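Carbonic anhydrase (Porphyridium purpureum, PDB 1DDZ) probably catalyses the reversible hydration of carbon dioxide to hydrogencarbonate, as a zinc-dependent enzyme of the beta class. Local coordinates at residues A[111-114]-A[115-119]; A[150-153]-A[154-157]; A[331-335]-A[336-340]; A[369-373]-A[374-378]. All coordinates share one frame; numbering follows the deposited sequence.

Contact 1 of 4, residues A[111-114]-A[115-119]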
loop_
_atom_site.group_PDB
_atom_site.type_symbol
_atom_site.label_atom_id
_atom_site.label_comp_id
_atom_site.label_asym_id
_atom_site.label_seq_id
_atom_site.Cartn_x
_atom_site.Cartn_y
_atom_site.Cartn_z
ATOM N N SER A 111 -8.913 4.026 -3.403
ATOM C CA SER A 111 -9.423 5.397 -3.274
ATOM C C SER A 111 -10.010 5.941 -4.606
ATOM O O SER A 111 -11.035 6.630 -4.585
ATOM C CB SER A 111 -8.376 6.328 -2.632
ATOM O OG SER A 111 -7.205 6.467 -3.423
ATOM N N VAL A 112 -9.427 5.585 -5.755
ATOM C CA VAL A 112 -9.985 6.001 -7.044
ATOM C C VAL A 112 -11.336 5.277 -7.271
ATOM O O VAL A 112 -12.331 5.872 -7.716
ATOM C CB VAL A 112 -9.031 5.701 -8.217
ATOM C CG1 VAL A 112 -9.781 5.804 -9.547
ATOM C CG2 VAL A 112 -7.919 6.704 -8.242
ATOM N N LEU A 113 -11.371 3.987 -6.944
ATOM C CA LEU A 113 -12.585 3.165 -7.045
ATOM C C LEU A 113 -13.735 3.743 -6.181
ATOM O O LEU A 113 -14.843 3.933 -6.663
ATOM C CB LEU A 113 -12.292 1.740 -6.542
ATOM C CG LEU A 113 -12.899 0.494 -7.207
ATOM C CD1 LEU A 113 -13.044 -0.641 -6.154
ATOM C CD2 LEU A 113 -14.202 0.779 -7.891
ATOM N N GLN A 114 -13.463 3.963 -4.894
ATOM C CA GLN A 114 -14.456 4.482 -3.994
ATOM C C GLN A 114 -14.938 5.869 -4.420
ATOM O O GLN A 114 -16.130 6.156 -4.353
ATOM C CB GLN A 114 -13.949 4.489 -2.562
ATOM C CG GLN A 114 -15.082 4.806 -1.582
ATOM C CD GLN A 114 -14.721 4.529 -0.149
ATOM O OE1 GLN A 114 -13.717 5.017 0.353
ATOM N NE2 GLN A 114 -15.549 3.749 0.528
ATOM N N TYR A 115 -14.026 6.712 -4.887
ATOM C CA TYR A 115 -14.405 8.047 -5.341
ATOM C C TYR A 115 -15.349 7.887 -6.541
ATOM O O TYR A 115 -16.445 8.446 -6.551
ATOM C CB TYR A 115 -13.163 8.856 -5.743
ATOM C CG TYR A 115 -13.455 10.299 -6.066
ATOM C CD1 TYR A 115 -13.566 11.251 -5.049
ATOM C CD2 TYR A 115 -13.605 10.720 -7.385
ATOM C CE1 TYR A 115 -13.817 12.597 -5.336
ATOM C CE2 TYR A 115 -13.857 12.061 -7.694
ATOM C CZ TYR A 115 -13.963 13.001 -6.661
ATOM O OH TYR A 115 -14.211 14.332 -6.945
ATOM N N ALA A 116 -14.946 7.082 -7.522
ATOM C CA ALA A 116 -15.756 6.834 -8.713
ATOM C C ALA A 116 -17.138 6.270 -8.367
ATOM O O ALA A 116 -18.156 6.723 -8.896
ATOM C CB ALA A 116 -15.023 5.865 -9.666
ATOM N N VAL A 117 -17.181 5.301 -7.459
ATOM C CA VAL A 117 -18.443 4.667 -7.072
ATOM C C VAL A 117 -19.333 5.466 -6.108
ATOM O O VAL A 117 -20.531 5.602 -6.345
ATOM C CB VAL A 117 -18.185 3.236 -6.509
ATOM C CG1 VAL A 117 -19.494 2.595 -6.027
ATOM C CG2 VAL A 117 -17.512 2.360 -7.596
ATOM N N GLN A 118 -18.766 5.967 -5.020
ATOM C CA GLN A 118 -19.546 6.725 -4.048
ATOM C C GLN A 118 -19.669 8.208 -4.370
ATOM O O GLN A 118 -20.733 8.779 -4.207
ATOM C CB GLN A 118 -18.991 6.566 -2.627
ATOM C CG GLN A 118 -19.528 5.383 -1.811
ATOM C CD GLN A 118 -18.539 4.229 -1.780
ATOM O OE1 GLN A 118 -17.792 4.030 -2.735
ATOM N NE2 GLN A 118 -18.483 3.504 -0.671
ATOM N N TYR A 119 -18.579 8.862 -4.750
ATOM C CA TYR A 119 -18.672 10.278 -5.057
ATOM C C TYR A 119 -19.319 10.495 -6.430
ATOM O O TYR A 119 -20.358 11.125 -6.540
ATOM C CB TYR A 119 -17.292 10.946 -5.019
ATOM C CG TYR A 119 -16.775 11.359 -3.639
ATOM C CD1 TYR A 119 -16.152 10.444 -2.789
ATOM C CD2 TYR A 119 -16.914 12.677 -3.185
ATOM C CE1 TYR A 119 -15.680 10.832 -1.507
ATOM C CE2 TYR A 119 -16.443 13.083 -1.888
ATOM C CZ TYR A 119 -15.831 12.141 -1.051
ATOM O OH TYR A 119 -15.439 12.386 0.269
#

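Contact 2 of 4, residues A[150-153]-A[154-157]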
loop_
_atom_site.group_PDB
_atom_site.type_symbol
_atom_site.label_atom_id
_atom_site.label_comp_id
_atom_site.label_asym_id
_atom_site.label_seq_id
_atom_site.Cartn_x
_atom_site.Cartn_y
_atom_site.Cartn_z
ATOM N N ASN A 150 8.493 -5.973 -6.684
ATOM C CA ASN A 150 7.521 -6.290 -5.631
ATOM C C ASN A 150 6.103 -6.019 -6.148
ATOM O O ASN A 150 5.149 -6.711 -5.811
ATOM C CB ASN A 150 7.825 -5.479 -4.379
ATOM C CG ASN A 150 9.217 -5.761 -3.822
ATOM O OD1 ASN A 150 9.499 -6.849 -3.327
ATOM N ND2 ASN A 150 10.095 -4.773 -3.905
ATOM N N TRP A 151 5.976 -5.029 -7.024
ATOM C CA TRP A 151 4.694 -4.707 -7.632
ATOM C C TRP A 151 4.400 -5.856 -8.607
ATOM O O TRP A 151 3.320 -6.440 -8.600
ATOM C CB TRP A 151 4.802 -3.383 -8.410
ATOM C CG TRP A 151 3.510 -2.923 -9.030
ATOM C CD1 TRP A 151 3.126 -3.067 -10.331
ATOM C CD2 TRP A 151 2.438 -2.234 -8.366
ATOM N NE1 TRP A 151 1.881 -2.511 -10.519
ATOM C CE2 TRP A 151 1.438 -1.992 -9.332
ATOM C CE3 TRP A 151 2.231 -1.795 -7.048
ATOM C CZ2 TRP A 151 0.246 -1.325 -9.025
ATOM C CZ3 TRP A 151 1.045 -1.135 -6.743
ATOM C CH2 TRP A 151 0.069 -0.908 -7.731
ATOM N N LEU A 152 5.395 -6.185 -9.429
ATOM C CA LEU A 152 5.291 -7.242 -10.435
ATOM C C LEU A 152 5.060 -8.660 -9.916
ATOM O O LEU A 152 4.694 -9.532 -10.704
ATOM C CB LEU A 152 6.487 -7.203 -11.380
ATOM C CG LEU A 152 6.636 -5.866 -12.114
ATOM C CD1 LEU A 152 7.834 -5.910 -13.008
ATOM C CD2 LEU A 152 5.388 -5.575 -12.919
ATOM N N ARG A 153 5.259 -8.892 -8.615
ATOM C CA ARG A 153 5.003 -10.202 -8.029
ATOM C C ARG A 153 3.533 -10.557 -8.191
ATOM O O ARG A 153 3.197 -11.718 -8.219
ATOM C CB ARG A 153 5.334 -10.247 -6.537
ATOM C CG ARG A 153 6.795 -10.346 -6.169
ATOM C CD ARG A 153 7.541 -11.371 -7.003
ATOM N NE ARG A 153 8.014 -10.785 -8.265
ATOM C CZ ARG A 153 9.174 -11.075 -8.846
ATOM N NH1 ARG A 153 10.005 -11.950 -8.283
ATOM N NH2 ARG A 153 9.500 -10.497 -9.999
ATOM N N HIS A 154 2.652 -9.558 -8.303
ATOM C CA HIS A 154 1.230 -9.822 -8.460
ATOM C C HIS A 154 0.923 -10.428 -9.807
ATOM O O HIS A 154 0.053 -11.279 -9.922
ATOM C CB HIS A 154 0.404 -8.552 -8.236
ATOM C CG HIS A 154 0.419 -8.081 -6.821
ATOM N ND1 HIS A 154 -0.349 -8.667 -5.834
ATOM C CD2 HIS A 154 1.135 -7.116 -6.208
ATOM C CE1 HIS A 154 -0.096 -8.084 -4.680
ATOM N NE2 HIS A 154 0.800 -7.140 -4.884
ATOM N N ILE A 155 1.661 -10.014 -10.825
ATOM C CA ILE A 155 1.488 -10.566 -12.163
ATOM C C ILE A 155 1.980 -12.026 -12.146
ATOM O O ILE A 155 1.454 -12.886 -12.846
ATOM C CB ILE A 155 2.284 -9.761 -13.172
ATOM C CG1 ILE A 155 1.709 -8.349 -13.252
ATOM C CG2 ILE A 155 2.253 -10.435 -14.542
ATOM C CD1 ILE A 155 2.430 -7.445 -14.214
ATOM N N ARG A 156 2.996 -12.284 -11.322
ATOM C CA ARG A 156 3.580 -13.618 -11.144
ATOM C C ARG A 156 2.555 -14.542 -10.510
ATOM O O ARG A 156 2.509 -15.722 -10.802
ATOM C CB ARG A 156 4.815 -13.537 -10.269
ATOM C CG ARG A 156 5.987 -13.012 -10.999
ATOM C CD ARG A 156 6.520 -14.105 -11.874
ATOM N NE ARG A 156 7.959 -14.128 -11.749
ATOM C CZ ARG A 156 8.663 -15.039 -11.089
ATOM N NH1 ARG A 156 8.093 -16.077 -10.484
ATOM N NH2 ARG A 156 9.954 -14.837 -10.963
ATOM N N ASP A 157 1.709 -13.989 -9.654
ATOM C CA ASP A 157 0.658 -14.785 -9.049
ATOM C C ASP A 157 -0.315 -15.185 -10.130
ATOM O O ASP A 157 -0.834 -16.280 -10.097
ATOM C CB ASP A 157 -0.064 -14.021 -7.961
ATOM C CG ASP A 157 0.733 -13.948 -6.692
ATOM O OD1 ASP A 157 1.820 -14.559 -6.616
ATOM O OD2 ASP A 157 0.275 -13.257 -5.762
#

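Contact 3 of 4, residues A[331-335]-A[336-340]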
loop_
_atom_site.group_PDB
_atom_site.type_symbol
_atom_site.label_atom_id
_atom_site.label_comp_id
_atom_site.label_asym_id
_atom_site.label_seq_id
_atom_site.Cartn_x
_atom_site.Cartn_y
_atom_site.Cartn_z
ATOM N N SER A 331 -8.928 13.953 -15.035
ATOM C CA SER A 331 -8.466 14.019 -16.417
ATOM C C SER A 331 -9.358 14.584 -17.519
ATOM O O SER A 331 -9.794 13.855 -18.406
ATOM C CB SER A 331 -7.963 12.612 -16.854
ATOM O OG SER A 331 -8.562 11.558 -16.083
ATOM N N ARG A 332 -9.607 15.885 -17.540
ATOM C CA ARG A 332 -10.441 16.354 -18.631
ATOM C C ARG A 332 -9.661 16.538 -19.943
ATOM O O ARG A 332 -10.227 16.930 -20.963
ATOM C CB ARG A 332 -11.289 17.572 -18.256
ATOM C CG ARG A 332 -12.486 17.749 -19.198
ATOM C CD ARG A 332 -13.627 18.482 -18.541
ATOM N NE ARG A 332 -14.410 17.629 -17.630
ATOM C CZ ARG A 332 -15.522 16.941 -17.975
ATOM N NH1 ARG A 332 -15.984 16.963 -19.226
ATOM N NH2 ARG A 332 -16.273 16.352 -17.042
ATOM N N VAL A 333 -8.344 16.287 -19.946
ATOM C CA VAL A 333 -7.548 16.342 -21.188
ATOM C C VAL A 333 -6.422 15.308 -21.146
ATOM O O VAL A 333 -5.746 15.181 -20.127
ATOM C CB VAL A 333 -6.858 17.698 -21.467
ATOM C CG1 VAL A 333 -6.334 17.714 -22.877
ATOM C CG2 VAL A 333 -7.849 18.853 -21.234
ATOM N N PRO A 334 -6.272 14.504 -22.212
ATOM C CA PRO A 334 -5.198 13.501 -22.215
ATOM C C PRO A 334 -3.842 14.203 -22.128
ATOM O O PRO A 334 -3.631 15.246 -22.755
ATOM C CB PRO A 334 -5.388 12.789 -23.545
ATOM C CG PRO A 334 -6.872 12.783 -23.697
ATOM C CD PRO A 334 -7.221 14.224 -23.321
ATOM N N ALA A 335 -2.924 13.621 -21.359
ATOM C CA ALA A 335 -1.598 14.198 -21.165
ATOM C C ALA A 335 -0.896 14.532 -22.466
ATOM O O ALA A 335 -0.420 15.658 -22.658
ATOM C CB ALA A 335 -0.736 13.267 -20.319
ATOM N N ASN A 336 -0.849 13.559 -23.369
ATOM C CA ASN A 336 -0.194 13.748 -24.654
ATOM C C ASN A 336 -0.827 14.914 -25.409
ATOM O O ASN A 336 -0.118 15.692 -26.032
ATOM C CB ASN A 336 -0.256 12.465 -25.496
ATOM C CG ASN A 336 -1.631 12.212 -26.082
ATOM O OD1 ASN A 336 -2.520 11.746 -25.399
ATOM N ND2 ASN A 336 -1.818 12.559 -27.344
ATOM N N GLN A 337 -2.144 15.073 -25.288
ATOM C CA GLN A 337 -2.857 16.143 -25.979
ATOM C C GLN A 337 -2.509 17.539 -25.481
ATOM O O GLN A 337 -2.139 18.416 -26.258
ATOM C CB GLN A 337 -4.370 15.942 -25.858
ATOM C CG GLN A 337 -4.987 15.099 -26.954
ATOM C CD GLN A 337 -6.445 14.767 -26.685
ATOM O OE1 GLN A 337 -6.820 13.603 -26.642
ATOM N NE2 GLN A 337 -7.266 15.790 -26.471
ATOM N N ILE A 338 -2.579 17.718 -24.167
ATOM C CA ILE A 338 -2.322 19.015 -23.576
ATOM C C ILE A 338 -0.943 19.572 -23.904
ATOM O O ILE A 338 -0.788 20.782 -24.034
ATOM C CB ILE A 338 -2.668 19.029 -22.064
ATOM C CG1 ILE A 338 -2.865 20.468 -21.597
ATOM C CG2 ILE A 338 -1.612 18.294 -21.250
ATOM C CD1 ILE A 338 -3.873 20.620 -20.495
ATOM N N ILE A 339 0.035 18.697 -24.117
ATOM C CA ILE A 339 1.368 19.149 -24.468
ATOM C C ILE A 339 1.707 18.889 -25.918
ATOM O O ILE A 339 2.876 18.847 -26.295
ATOM C CB ILE A 339 2.468 18.602 -23.543
ATOM C CG1 ILE A 339 2.452 17.070 -23.507
ATOM C CG2 ILE A 339 2.328 19.232 -22.167
ATOM C CD1 ILE A 339 3.521 16.462 -22.578
ATOM N N ASN A 340 0.673 18.693 -26.726
ATOM C CA ASN A 340 0.837 18.523 -28.165
ATOM C C ASN A 340 1.772 17.396 -28.625
ATOM O O ASN A 340 2.615 17.607 -29.508
ATOM C CB ASN A 340 1.337 19.851 -28.739
ATOM C CG ASN A 340 0.753 20.166 -30.098
ATOM O OD1 ASN A 340 -0.430 19.930 -30.353
ATOM N ND2 ASN A 340 1.568 20.768 -30.962
#

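Contact 4 of 4, residues A[369-373]-A[374-378]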
loop_
_atom_site.group_PDB
_atom_site.type_symbol
_atom_site.label_atom_id
_atom_site.label_comp_id
_atom_site.label_asym_id
_atom_site.label_seq_id
_atom_site.Cartn_x
_atom_site.Cartn_y
_atom_site.Cartn_z
ATOM N N TYR A 369 10.093 2.735 -12.802
ATOM C CA TYR A 369 10.041 2.202 -14.150
ATOM C C TYR A 369 10.391 3.282 -15.196
ATOM O O TYR A 369 11.183 3.042 -16.107
ATOM C CB TYR A 369 8.662 1.615 -14.435
ATOM C CG TYR A 369 8.616 0.897 -15.774
ATOM C CD1 TYR A 369 9.021 -0.429 -15.875
ATOM C CD2 TYR A 369 8.193 1.544 -16.932
ATOM C CE1 TYR A 369 9.017 -1.093 -17.084
ATOM C CE2 TYR A 369 8.183 0.884 -18.159
ATOM C CZ TYR A 369 8.594 -0.442 -18.226
ATOM O OH TYR A 369 8.594 -1.118 -19.430
ATOM N N ALA A 370 9.828 4.480 -15.038
ATOM C CA ALA A 370 10.064 5.581 -15.976
ATOM C C ALA A 370 11.448 6.197 -15.889
ATOM O O ALA A 370 12.109 6.403 -16.895
ATOM C CB ALA A 370 9.013 6.664 -15.769
ATOM N N VAL A 371 11.867 6.523 -14.677
ATOM C CA VAL A 371 13.157 7.149 -14.444
ATOM C C VAL A 371 14.334 6.193 -14.599
ATOM O O VAL A 371 15.262 6.477 -15.342
ATOM C CB VAL A 371 13.214 7.791 -13.019
ATOM C CG1 VAL A 371 14.589 8.387 -12.735
ATOM C CG2 VAL A 371 12.140 8.866 -12.876
ATOM N N GLN A 372 14.290 5.062 -13.912
ATOM C CA GLN A 372 15.393 4.113 -13.972
ATOM C C GLN A 372 15.493 3.254 -15.217
ATOM O O GLN A 372 16.575 3.087 -15.761
ATOM C CB GLN A 372 15.370 3.211 -12.758
ATOM C CG GLN A 372 16.586 2.329 -12.678
ATOM C CD GLN A 372 16.603 1.485 -11.435
ATOM O OE1 GLN A 372 15.749 1.624 -10.568
ATOM N NE2 GLN A 372 17.560 0.571 -11.354
ATOM N N TYR A 373 14.367 2.707 -15.668
ATOM C CA TYR A 373 14.363 1.831 -16.835
ATOM C C TYR A 373 14.103 2.494 -18.181
ATOM O O TYR A 373 14.846 2.269 -19.127
ATOM C CB TYR A 373 13.436 0.641 -16.567
ATOM C CG TYR A 373 13.896 -0.118 -15.336
ATOM C CD1 TYR A 373 13.023 -0.439 -14.302
ATOM C CD2 TYR A 373 15.240 -0.456 -15.180
ATOM C CE1 TYR A 373 13.492 -1.083 -13.135
ATOM C CE2 TYR A 373 15.715 -1.096 -14.027
ATOM C CZ TYR A 373 14.850 -1.415 -13.007
ATOM O OH TYR A 373 15.335 -2.157 -11.918
ATOM N N LEU A 374 13.063 3.316 -18.283
ATOM C CA LEU A 374 12.798 4.002 -19.551
ATOM C C LEU A 374 13.708 5.217 -19.684
ATOM O O LEU A 374 13.872 5.753 -20.761
ATOM C CB LEU A 374 11.346 4.463 -19.649
ATOM C CG LEU A 374 10.209 3.457 -19.564
ATOM C CD1 LEU A 374 8.921 4.226 -19.861
ATOM C CD2 LEU A 374 10.394 2.302 -20.556
ATOM N N LYS A 375 14.261 5.675 -18.570
ATOM C CA LYS A 375 15.143 6.828 -18.576
ATOM C C LYS A 375 14.489 8.105 -19.139
ATOM O O LYS A 375 15.042 8.756 -20.015
ATOM C CB LYS A 375 16.414 6.528 -19.380
ATOM C CG LYS A 375 17.194 5.301 -18.958
ATOM C CD LYS A 375 17.834 5.435 -17.605
ATOM C CE LYS A 375 18.967 4.419 -17.466
ATOM N NZ LYS A 375 18.535 3.029 -17.855
ATOM N N VAL A 376 13.297 8.445 -18.661
ATOM C CA VAL A 376 12.614 9.659 -19.129
ATOM C C VAL A 376 13.386 10.907 -18.663
ATOM O O VAL A 376 13.931 10.922 -17.565
ATOM C CB VAL A 376 11.149 9.732 -18.620
ATOM C CG1 VAL A 376 10.336 8.606 -19.223
ATOM C CG2 VAL A 376 11.090 9.691 -17.100
ATOM N N LYS A 377 13.394 11.954 -19.485
ATOM C CA LYS A 377 14.107 13.195 -19.163
ATOM C C LYS A 377 13.331 14.132 -18.247
ATOM O O LYS A 377 13.926 14.941 -17.549
ATOM C CB LYS A 377 14.455 13.956 -20.443
ATOM C CG LYS A 377 15.241 13.145 -21.462
ATOM C CD LYS A 377 16.613 12.709 -20.939
ATOM C CE LYS A 377 17.298 11.745 -21.908
ATOM N NZ LYS A 377 18.685 11.397 -21.479
ATOM N N ARG A 378 12.003 14.030 -18.259
ATOM C CA ARG A 378 11.159 14.883 -17.427
ATOM C C ARG A 378 10.062 14.155 -16.700
ATOM O O ARG A 378 9.481 13.221 -17.223
ATOM C CB ARG A 378 10.468 15.950 -18.274
ATOM C CG ARG A 378 11.228 17.248 -18.396
ATOM C CD ARG A 378 11.927 17.395 -19.745
ATOM N NE ARG A 378 11.169 18.247 -20.668
ATOM C CZ ARG A 378 10.352 17.787 -21.614
ATOM N NH1 ARG A 378 10.169 16.477 -21.775
ATOM N NH2 ARG A 378 9.750 18.641 -22.430
#

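Contact 1 of 4, residues A[111-114]-A[115-119]
Gln114 and Gln118, one turn apart on helix 107-119, cross at an angle, their amide planes turned 76° against each other. Followed outward, the Gln114 side chain starts with CB beside its own peptide, 3.2 Å from Tyr115 N. CG lies anti to the backbone N (chi1 -170°), which carries it up to the amide of Gln118, where it comes within 3.5 Å of Gln118 CD. Beyond CG the chain stays extended, CD passing alongside that amide. At its end NE2 lies 3.8 Å from Gln118 CD, while OE1 accepts two backbone hydrogen bonds, from Leu401 N and Ile402 N, so the start of another helix grips this buried oxygen. Underneath, Gln118 N donates to Gln114 O at 2.7 Å and Val117 N to Leu113 O at 2.8 Å. Leu113 and Val117 point the same way, with Leu113 CD2 3.7 Å from Val117 CG2. Tyr115, from the same turn, lies close to the zinc ligand Asp330. The helix is wedged between several elements: Leu113 and Ala116 pack on Leu70 of strand 69-74, Leu113 and Val117 on Ile196 of helix 195-202, and Tyr115 and Tyr119 on Ile402 of helix 402-405.

Contact 2 of 4, residues A[150-153]-A[154-157]
Leu152 and Ile155 meet at a kink in helix 147-161 of the beta-carbonic anhydrase fold, where the regular bonding of the helix is interrupted. His154 N reaches back only three residues, to Trp151 O at 3.2 Å, and approaches that oxygen from above the carbonyl plane; Leu152 O is shared by Arg156 N and, weakly, by Ile155 N. The side chains of Leu152 and Ile155 run side by side. Each has its gamma carbon (CG, CG1) anti to the carbonyl carbon (chi1 -59° and -65°); Ile155 is extended to CD1, and Leu152 meets that atom with its CD2 branch, 3.7 Å away. These two face helix 134-141, touching Ala138 and Ala139.

Arg153 and Arg156 also lie alongside one another, both bent at chi2 and chi3. Arg156 CG rests over one face of the Arg153 guanidinium, toward its rim, and the two guanidinium planes are 41° apart. Arg153 NH1 and Arg156 NH2 are 3.9 Å apart, and the cost of bringing these like charges together is probably eased by the second subunit: Arg156 NH2 donates to Asp232 O there, and Arg153 NH1 forms a long, weak ion pair with the carboxylate of the same residue.

The imidazole of His154 belongs to that interface too, since NE2 is hydrogen-bonded to Ser105 OG of the second subunit and the ring meets His104 of that subunit edge-to-face. Within the helix, Trp151 O sits at the ring's edge, near its plane, 3.3 Å from His154 CD2.

Contact 3 of 4, residues A[331-335]-A[336-340]
The short helix 335-338 begins after Pro334, which holds the N-cap position, and the Gln337 side chain folds back across that proline's ring. Beyond CG the glutamine is extended (chi2 172°), which lays its amide over the CG and CD edge of the pyrrolidine: Gln337 OE1 lies 3.1 Å from Pro334 CG, and Gln337 NE2 is 3.5 Å from Pro334 CD. Shortening this glutamine to an alanine is likely to leave that edge without the amide lying against it. Pro334 O accepts a nearly straight bond from Ile338 N at 3.0 Å, almost in line with its carbonyl. The next bond, from Ile339 N to Ala335 O, is weak. One turn of helix is then closed by a Schellman motif, in which Asn340, with positive phi, is the C-prime residue: Asn340 N bonds to Gln337 O, and Leu341 N to Asn336 O. Asn336 ND2 donates to Leu341 O. On the buried side Val333 and Ile338 cross at about a right angle, Val333 CG1 standing 4.0 Å from Ile338 CB, and both side chains pack on Trp46 of helix 38-53. Ala335, Ile338 and Ile339 press on Trp325 of strand 323-328, which ends at the zinc ligand Cys328.

Contact 4 of 4, residues A[369-373]-A[374-378]
Helix 361-373 ends in a widened, pi-type turn, with Leu374 N bonded to Tyr369 O five residues back (2.9 Å) and, past Lys375 with its positive phi, Val376 N bonded to Ala370 O six residues back (2.9 Å). Leu374 folds against the ring of Tyr369. The tyrosine's CG is anti to its backbone N (chi1 -173°), which swings the ring toward the leucine, and Tyr369 CE2 lies 3.6 Å from Leu374 CD2. The same ring meets Phe347 and comes close to the zinc ligand Asp76. Deeper in, Ala370 CB packs 3.9 Å from Val376 CG2, while Ala370 also touches Leu324 of strand 323-328. Lys375 curls back on the helix end, bent at chi2 (-68°) and again at chi4, and Lys375 NZ donates to Gln372 O at 2.9 Å. Lys375 CA makes a C-H...O contact of 3.3 Å with Val371 O, an oxygen that also accepts a hydrogen bond from Gln459 NE2. A leucine in place of Lys375 would remove the ammonium and is likely to leave Gln372 O without this donor at the end of the helix. The ammonium lies at the C-terminal end of the helix, where its positive charge would probably offset the partial negative charge of the last carbonyls.

Along the chain the contacts come in the order 1, 2, 3, 4, the first two within residues 69-221 and the last two within 323-475. Contact 1 lies on helix 107-119, contact 2 on helix 147-161, contact 3 at helix 335-338 and contact 4 at the end of helix 361-373. Contacts 1 and 4 are centred 30 Å apart, on opposite sides of the chain's centre, yet each places a tyrosine beside the zinc site of the other region: Tyr115 near Asp330, Tyr369 near Asp76. This is consistent with each region contributing to the surroundings of the other's zinc site. Contacts 2 and 4, nearest atoms about 6 Å apart, both touch the second subunit.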